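Local atomic coordinates of putative TIM-barrel metal-dependent hydrolase (Mycobacterium avium subsp. paratuberculosis S397, PDB entry 4DZI), a protein that probably catalyses metal-dependent hydrolysis as a member of the amidohydrolase superfamily, with two metal ions, here cadmium, bound in its TIM-barrel core. Residues R25-K30 and T139-H144; A47-R52 and P122-G127; Y297-L302 and A343-V348. One frame throughout, in Å; residues are numbered along the deposited sequence.

Contact 1. Residues R25-K30 and T139-H144; sequences RHLDKK and TMASVH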
# COMPACT_ATOMS: atom_id res chain seq x y z
N ARG C 25 8.78 -26.32 -24.07
CA ARG C 25 9.69 -26.78 -25.12
C ARG C 25 10.92 -27.44 -24.55
O ARG C 25 11.37 -28.49 -25.05
CB ARG C 25 10.09 -25.62 -26.05
CG ARG C 25 10.96 -26.08 -27.23
CD ARG C 25 11.41 -24.91 -28.10
NE ARG C 25 10.28 -24.12 -28.57
CZ ARG C 25 10.40 -22.99 -29.28
NH1 ARG C 25 11.61 -22.54 -29.63
NH2 ARG C 25 9.31 -22.34 -29.64
N HIS C 26 11.49 -26.84 -23.51
CA HIS C 26 12.69 -27.38 -22.87
C HIS C 26 12.50 -27.76 -21.42
O HIS C 26 13.46 -27.76 -20.64
CB HIS C 26 13.86 -26.42 -23.03
CG HIS C 26 14.17 -26.08 -24.46
ND1 HIS C 26 14.72 -26.99 -25.33
CD2 HIS C 26 13.94 -24.93 -25.20
CE1 HIS C 26 14.86 -26.42 -26.54
NE2 HIS C 26 14.38 -25.16 -26.47
N LEU C 27 11.27 -28.09 -21.04
CA LEU C 27 10.96 -28.47 -19.67
C LEU C 27 11.29 -29.92 -19.39
O LEU C 27 10.91 -30.80 -20.16
CB LEU C 27 9.49 -28.21 -19.38
CG LEU C 27 8.95 -28.45 -17.97
CD1 LEU C 27 9.53 -27.42 -17.02
CD2 LEU C 27 7.43 -28.40 -18.00
N ASP C 28 11.95 -30.16 -18.26
CA ASP C 28 12.22 -31.52 -17.77
C ASP C 28 10.88 -32.29 -17.66
O ASP C 28 9.94 -31.81 -17.04
CB ASP C 28 12.94 -31.44 -16.42
CG ASP C 28 13.24 -32.80 -15.83
OD1 ASP C 28 12.61 -33.81 -16.24
OD2 ASP C 28 14.11 -32.87 -14.93
N LYS C 29 10.77 -33.47 -18.27
CA LYS C 29 9.49 -34.18 -18.28
C LYS C 29 8.96 -34.49 -16.88
O LYS C 29 7.78 -34.75 -16.72
CB LYS C 29 9.55 -35.45 -19.12
CG LYS C 29 10.91 -36.11 -19.14
CD LYS C 29 10.93 -37.41 -18.34
CE LYS C 29 12.10 -38.27 -18.77
NZ LYS C 29 11.88 -39.70 -18.46
N LYS C 30 9.84 -34.43 -15.89
CA LYS C 30 9.44 -34.62 -14.50
C LYS C 30 8.37 -33.61 -14.12
O LYS C 30 7.53 -33.87 -13.26
CB LYS C 30 10.64 -34.46 -13.58
CG LYS C 30 10.26 -34.54 -12.11
CD LYS C 30 11.46 -34.39 -11.18
CE LYS C 30 11.05 -34.61 -9.74
NZ LYS C 30 12.13 -34.26 -8.78
N THR C 139 8.97 -24.40 -9.97
CA THR C 139 9.37 -23.00 -10.24
C THR C 139 10.74 -22.94 -10.90
O THR C 139 10.89 -22.35 -11.98
CB THR C 139 9.41 -22.14 -8.95
OG1 THR C 139 8.08 -21.94 -8.47
CG2 THR C 139 10.02 -20.77 -9.24
N MET C 140 11.73 -23.57 -10.27
CA MET C 140 13.10 -23.50 -10.78
C MET C 140 13.23 -24.18 -12.13
O MET C 140 13.93 -23.67 -13.02
CB MET C 140 14.10 -24.11 -9.77
CG MET C 140 14.08 -23.48 -8.39
SD MET C 140 14.22 -21.68 -8.32
CE MET C 140 15.96 -21.43 -8.60
N ALA C 141 12.59 -25.33 -12.31
CA ALA C 141 12.68 -26.02 -13.59
C ALA C 141 11.97 -25.24 -14.68
O ALA C 141 12.38 -25.27 -15.86
CB ALA C 141 12.09 -27.42 -13.49
N SER C 142 10.89 -24.55 -14.32
CA SER C 142 10.10 -23.87 -15.32
C SER C 142 10.81 -22.58 -15.74
O SER C 142 10.75 -22.19 -16.90
CB SER C 142 8.67 -23.51 -14.82
OG SER C 142 7.90 -24.70 -14.55
N VAL C 143 11.47 -21.91 -14.78
CA VAL C 143 12.22 -20.71 -15.11
C VAL C 143 13.38 -21.13 -16.03
O VAL C 143 13.66 -20.47 -17.03
CB VAL C 143 12.71 -20.00 -13.83
CG1 VAL C 143 13.82 -19.01 -14.13
CG2 VAL C 143 11.54 -19.31 -13.12
N HIS C 144 14.03 -22.26 -15.73
CA HIS C 144 15.13 -22.67 -16.61
C HIS C 144 14.63 -22.99 -18.02
O HIS C 144 15.24 -22.55 -19.02
CB HIS C 144 15.94 -23.84 -16.00
CG HIS C 144 17.17 -24.16 -16.79
ND1 HIS C 144 18.14 -23.24 -17.01
CD2 HIS C 144 17.54 -25.32 -17.46
CE1 HIS C 144 19.11 -23.80 -17.78
NE2 HIS C 144 18.74 -25.07 -18.04
O HOH W 1 13.42 -27.61 -16.84
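Leu27 lays one methyl against the backbone of helix 136-153 at Ala141 and Ser142, a small, partly buried contact between an irregular loop and a helix near the periphery of the chain. CD1 does all of the side-chain touching: it lies 3.8 Å from Ala141 O and 4.0 Å from Ser142 CA, with the methyl CB of Ala141 a little farther off at 4.4 Å. The leucine's CB does not itself aim at the helix; CG anti to the backbone N (chi1 -176°) carries CD1 over to it. Ser142 OG is also 4.0 Å from CD1, but its polar partner is Ala138 O one turn back, which leaves the leucine facing a helix surface whose hydroxyl is already tied down. A water adds the polar link, donating to Ala141 O at 2.7 Å and accepting from Asp28 N at a longer 3.3 Å. In the TIM-barrel fold expected of an amidohydrolase, residues 25-30 belong to the connection that leads from strand 9-15, which carries metal ligands, to the antiparallel sheet begun by strand 36-40. Asp28 turns this connection: its OD1 accepts from Lys30 N at 2.9 Å in an Asx turn, met from above the carboxylate plane. Farther along the same helix, Glu152 receives Arg25 in a salt bridge and a hydrogen bond from His26, while Leu148 packs on His26.

Contact 2. Residues A47-R52 and P122-G127; sequences AVIGDR and PTFGCG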
# COMPACT_ATOMS: atom_id res chain seq x y z
N ALA C 47 -4.09 -22.00 -20.04
CA ALA C 47 -2.83 -22.34 -19.38
C ALA C 47 -3.18 -22.98 -18.05
O ALA C 47 -3.88 -22.38 -17.23
CB ALA C 47 -2.02 -21.06 -19.12
N VAL C 48 -2.70 -24.19 -17.84
CA VAL C 48 -3.00 -24.94 -16.63
C VAL C 48 -1.65 -25.17 -15.98
O VAL C 48 -0.77 -25.88 -16.52
CB VAL C 48 -3.73 -26.25 -16.97
CG1 VAL C 48 -4.00 -27.06 -15.70
CG2 VAL C 48 -5.03 -25.95 -17.70
N ILE C 49 -1.47 -24.54 -14.83
CA ILE C 49 -0.16 -24.44 -14.16
C ILE C 49 -0.25 -25.12 -12.81
O ILE C 49 -1.08 -24.75 -11.97
CB ILE C 49 0.26 -22.96 -13.99
CG1 ILE C 49 0.12 -22.23 -15.34
CG2 ILE C 49 1.70 -22.90 -13.43
CD1 ILE C 49 0.49 -20.74 -15.31
N GLY C 50 0.58 -26.15 -12.62
CA GLY C 50 0.48 -27.03 -11.44
C GLY C 50 -0.96 -27.54 -11.23
O GLY C 50 -1.47 -27.53 -10.11
N ASP C 51 -1.60 -27.95 -12.32
CA ASP C 51 -2.94 -28.54 -12.29
C ASP C 51 -4.06 -27.54 -12.01
O ASP C 51 -5.19 -27.94 -11.77
CB ASP C 51 -3.02 -29.71 -11.30
CG ASP C 51 -2.63 -31.05 -11.92
OD1 ASP C 51 -2.32 -31.11 -13.13
OD2 ASP C 51 -2.66 -32.06 -11.18
N ARG C 52 -3.77 -26.25 -12.08
CA ARG C 52 -4.79 -25.23 -11.83
C ARG C 52 -4.88 -24.26 -12.99
O ARG C 52 -3.87 -23.72 -13.43
CB ARG C 52 -4.47 -24.50 -10.53
CG ARG C 52 -5.40 -23.36 -10.23
CD ARG C 52 -4.96 -22.69 -8.93
NE ARG C 52 -5.96 -21.76 -8.40
CZ ARG C 52 -5.72 -20.87 -7.45
NH1 ARG C 52 -4.50 -20.77 -6.91
NH2 ARG C 52 -6.68 -20.07 -7.02
N PRO C 122 9.08 -10.49 -20.99
CA PRO C 122 8.01 -11.44 -21.16
C PRO C 122 6.63 -10.82 -21.02
O PRO C 122 6.47 -9.71 -20.46
CB PRO C 122 8.21 -12.46 -20.00
CG PRO C 122 9.51 -12.12 -19.37
CD PRO C 122 9.71 -10.64 -19.67
N THR C 123 5.63 -11.54 -21.52
CA THR C 123 4.24 -11.18 -21.31
C THR C 123 3.60 -12.26 -20.43
O THR C 123 3.40 -12.05 -19.23
CB THR C 123 3.49 -10.94 -22.65
OG1 THR C 123 4.16 -9.87 -23.35
CG2 THR C 123 2.03 -10.53 -22.38
N PHE C 124 3.32 -13.42 -21.01
CA PHE C 124 2.87 -14.57 -20.21
C PHE C 124 3.82 -14.91 -19.05
O PHE C 124 3.37 -15.28 -17.98
CB PHE C 124 2.72 -15.78 -21.15
CG PHE C 124 2.29 -17.06 -20.47
CD1 PHE C 124 0.97 -17.27 -20.10
CD2 PHE C 124 3.23 -18.05 -20.21
CE1 PHE C 124 0.58 -18.45 -19.47
CE2 PHE C 124 2.84 -19.25 -19.60
CZ PHE C 124 1.52 -19.44 -19.23
N GLY C 125 5.14 -14.82 -19.25
CA GLY C 125 6.07 -15.29 -18.26
C GLY C 125 5.96 -14.53 -16.93
O GLY C 125 6.39 -15.05 -15.90
N CYS C 126 5.43 -13.32 -16.98
CA CYS C 126 5.29 -12.47 -15.76
C CYS C 126 4.17 -12.95 -14.82
O CYS C 126 4.00 -12.35 -13.73
CB CYS C 126 5.10 -11.00 -16.10
SG CYS C 126 6.58 -10.32 -16.94
N GLY C 127 3.40 -13.97 -15.21
CA GLY C 127 2.38 -14.56 -14.31
C GLY C 127 2.71 -15.94 -13.78
O GLY C 127 1.97 -16.46 -12.94
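Ala47 sets its methyl against the rim of the Phe124 ring, near the ring plane, with CB 3.7 Å from CE1 and 3.9 Å from CZ. This is an edge contact. The backbones are well apart, CA of Ala47 lying 9.7 Å from CA of Phe124, and the phenylalanine bridges most of the gap, its CG anti to the backbone N (chi1 179°), which extends the ring away from the loop 122-127 toward the strand. After Val48, Ile49 points the same way as Ala47 and sends CD1 to within 4.3 Å of Phe124 CZ, an oblique approach to the ring. Gly50 and Asp51 then form the middle of a type I' turn from Ile49 to Arg52, a tight beta hairpin closed by Ile49 N to Arg52 O at 2.9 Å and Arg52 N to Ile49 O at 3.1 Å. Both central residues have positive phi, as this turn type demands. On the other side of the contact, the loop bearing Phe124 is held by Glu18, whose carboxylate accepts from the backbone N atoms of Thr123, Phe124 and Gly125; Thr123 OG1 is hydrogen-bonded to His359, a cadmium ligand, and the side chain of Phe124 is about 12 Å from a cadmium ion. The contact thus lays the small antiparallel sheet, through strand 45-49 and Met38 of strand 36-40, on the loop that leads from strand 115-121 into helix 128-131.

Contact 3. Residues Y297-L302 and A343-V348; sequences YFVHRL and ARVIGV. With SO4 (sulfate ion), chain J.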
# COMPACT_ATOMS: atom_id res chain seq x y z
N TYR C 297 5.53 6.90 -9.42
CA TYR C 297 4.85 7.55 -8.28
C TYR C 297 5.23 6.92 -6.95
O TYR C 297 5.11 7.56 -5.91
CB TYR C 297 3.36 7.36 -8.47
CG TYR C 297 2.46 8.18 -7.59
CD1 TYR C 297 2.48 9.54 -7.64
CD2 TYR C 297 1.53 7.55 -6.76
CE1 TYR C 297 1.61 10.30 -6.86
CE2 TYR C 297 0.67 8.29 -5.99
CZ TYR C 297 0.71 9.66 -6.05
OH TYR C 297 -0.19 10.39 -5.30
N PHE C 298 5.65 5.66 -6.96
CA PHE C 298 6.05 5.02 -5.72
C PHE C 298 7.22 5.71 -4.98
O PHE C 298 7.36 5.59 -3.75
CB PHE C 298 6.39 3.53 -5.91
CG PHE C 298 7.73 3.28 -6.56
CD1 PHE C 298 8.88 3.11 -5.78
CD2 PHE C 298 7.84 3.13 -7.93
CE1 PHE C 298 10.13 2.87 -6.34
CE2 PHE C 298 9.07 2.88 -8.50
CZ PHE C 298 10.22 2.74 -7.71
N VAL C 299 8.07 6.42 -5.71
CA VAL C 299 9.31 6.93 -5.15
C VAL C 299 9.09 7.86 -3.97
O VAL C 299 9.75 7.77 -2.95
CB VAL C 299 10.11 7.69 -6.23
CG1 VAL C 299 11.42 8.23 -5.67
CG2 VAL C 299 10.39 6.76 -7.40
N HIS C 300 8.17 8.78 -4.12
CA HIS C 300 8.09 9.77 -3.07
C HIS C 300 7.58 9.19 -1.76
O HIS C 300 8.06 9.59 -0.71
CB HIS C 300 7.33 11.01 -3.48
CG HIS C 300 5.86 10.81 -3.54
ND1 HIS C 300 5.27 10.09 -4.52
CD2 HIS C 300 4.85 11.27 -2.70
CE1 HIS C 300 3.93 10.07 -4.30
NE2 HIS C 300 3.68 10.80 -3.20
N ARG C 301 6.64 8.24 -1.80
CA ARG C 301 6.20 7.61 -0.53
C ARG C 301 7.30 6.76 0.04
O ARG C 301 7.48 6.70 1.25
CB ARG C 301 4.95 6.72 -0.71
CG ARG C 301 3.73 7.46 -1.26
CD ARG C 301 3.35 6.93 -2.65
NE ARG C 301 3.07 5.50 -2.58
CZ ARG C 301 2.86 4.73 -3.65
NH1 ARG C 301 2.90 5.31 -4.85
NH2 ARG C 301 2.64 3.41 -3.52
N LEU C 302 8.02 6.07 -0.83
CA LEU C 302 9.09 5.21 -0.38
C LEU C 302 10.16 6.06 0.33
O LEU C 302 10.64 5.68 1.41
CB LEU C 302 9.68 4.41 -1.56
CG LEU C 302 10.85 3.49 -1.20
CD1 LEU C 302 10.44 2.35 -0.29
CD2 LEU C 302 11.46 2.91 -2.49
N ALA C 343 12.86 14.11 -11.76
CA ALA C 343 14.30 14.39 -11.94
C ALA C 343 14.84 15.11 -10.71
O ALA C 343 15.97 14.90 -10.23
CB ALA C 343 14.52 15.25 -13.19
N ARG C 344 13.98 15.95 -10.15
CA ARG C 344 14.36 16.64 -8.91
C ARG C 344 14.62 15.66 -7.78
O ARG C 344 15.58 15.82 -7.00
CB ARG C 344 13.28 17.63 -8.52
CG ARG C 344 13.33 18.91 -9.34
CD ARG C 344 12.60 20.08 -8.69
NE ARG C 344 11.15 19.88 -8.70
CZ ARG C 344 10.35 20.21 -9.71
NH1 ARG C 344 10.86 20.75 -10.81
NH2 ARG C 344 9.05 19.99 -9.62
N VAL C 345 13.80 14.62 -7.73
CA VAL C 345 13.87 13.62 -6.66
C VAL C 345 14.94 12.55 -6.82
O VAL C 345 15.66 12.24 -5.86
CB VAL C 345 12.49 12.96 -6.51
CG1 VAL C 345 12.56 11.75 -5.61
CG2 VAL C 345 11.51 13.99 -5.99
N ILE C 346 15.03 11.92 -8.01
CA ILE C 346 15.99 10.85 -8.16
C ILE C 346 17.19 11.20 -9.03
O ILE C 346 18.16 10.45 -9.04
CB ILE C 346 15.34 9.56 -8.71
CG1 ILE C 346 14.83 9.77 -10.14
CG2 ILE C 346 14.20 9.11 -7.80
CD1 ILE C 346 14.37 8.49 -10.83
N GLY C 347 17.11 12.33 -9.74
CA GLY C 347 18.19 12.75 -10.65
C GLY C 347 17.81 12.39 -12.08
O GLY C 347 17.30 11.29 -12.34
N VAL C 348 18.05 13.31 -13.01
CA VAL C 348 17.69 13.04 -14.38
C VAL C 348 18.42 11.80 -14.91
O VAL C 348 17.91 11.12 -15.84
CB VAL C 348 18.00 14.26 -15.25
CG1 VAL C 348 19.50 14.51 -15.28
CG2 VAL C 348 17.43 14.08 -16.64
S SO4 J . 0.71 2.97 -0.60
O1 SO4 J . 0.81 2.65 0.81
O2 SO4 J . 0.80 4.41 -0.95
O3 SO4 J . 1.98 2.40 -1.11
O4 SO4 J . -0.26 2.32 -1.46
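Arg301 NH2 donates to O3 of a sulfate ion at 2.7 Å, with an N-H...O angle of 158°; O3 lies at the edge of the guanidinium, in its plane. O2 of the same ion comes within 3.0 Å of Arg301 NE. The chain is bent at chi2 and chi3 to bring the guanidinium round to the ion, and a salt bridge from NH1 to Asp265 holds its other arm. The sulfate, probably taken from the crystallisation liquor, is also bonded to Arg266 and Arg305 and to the same two residues of the second subunit, so arginines of both chains gather round one anion, whose charge would be expected to offset theirs. Helix 298-312 carries this polar side at the subunit interface, where His300 NE2 is hydrogen-bonded to His300 NE2 of the second subunit. His300 CE1 sits over one face of the Tyr297 ring, toward its rim, 3.5 Å above the plane. Elsewhere on the same helix Val299 packs on helix 339-346, so that two helices of the barrel's outer layer meet, both touching strand 329-331 of the parallel sheet through Ile331. Val299 has two modelled conformers; in the one described here CG1 does the touching, 3.7 Å from Val345 CG1 and 3.6 Å from Ile346 CG2. In this conformer the branch stands anti to the backbone N (chi1 180°), directed at the other helix. The two valines lie alongside, running opposite ways, while Ile346 is roughly perpendicular to Val299. Just beyond, Gly347 ends helix 339-346 with positive phi, and its N makes a weak bond to Ala343 O.

From the N terminus, the chain leaves strand 9-15 and enters the loop 25-30, whose partner in contact 1 comes only after 108 intervening residues, on helix 136-153. Within that span contact 2 closes a shorter loop, from the hairpin strand 45-49 to the segment 122-127 that follows strand 115-121. The two nest; their centres are about 13 Å apart and their nearest atoms about 7 Å, so they do not touch. Together they tie the N-terminal excursion and its small sheet to the barrel. Contact 3 comes later in series, closing 40 residues between helices 298-312 and 339-346. It lies across the chain's centre, about 38 Å from contact 1 and 33 Å from contact 2, centre to centre.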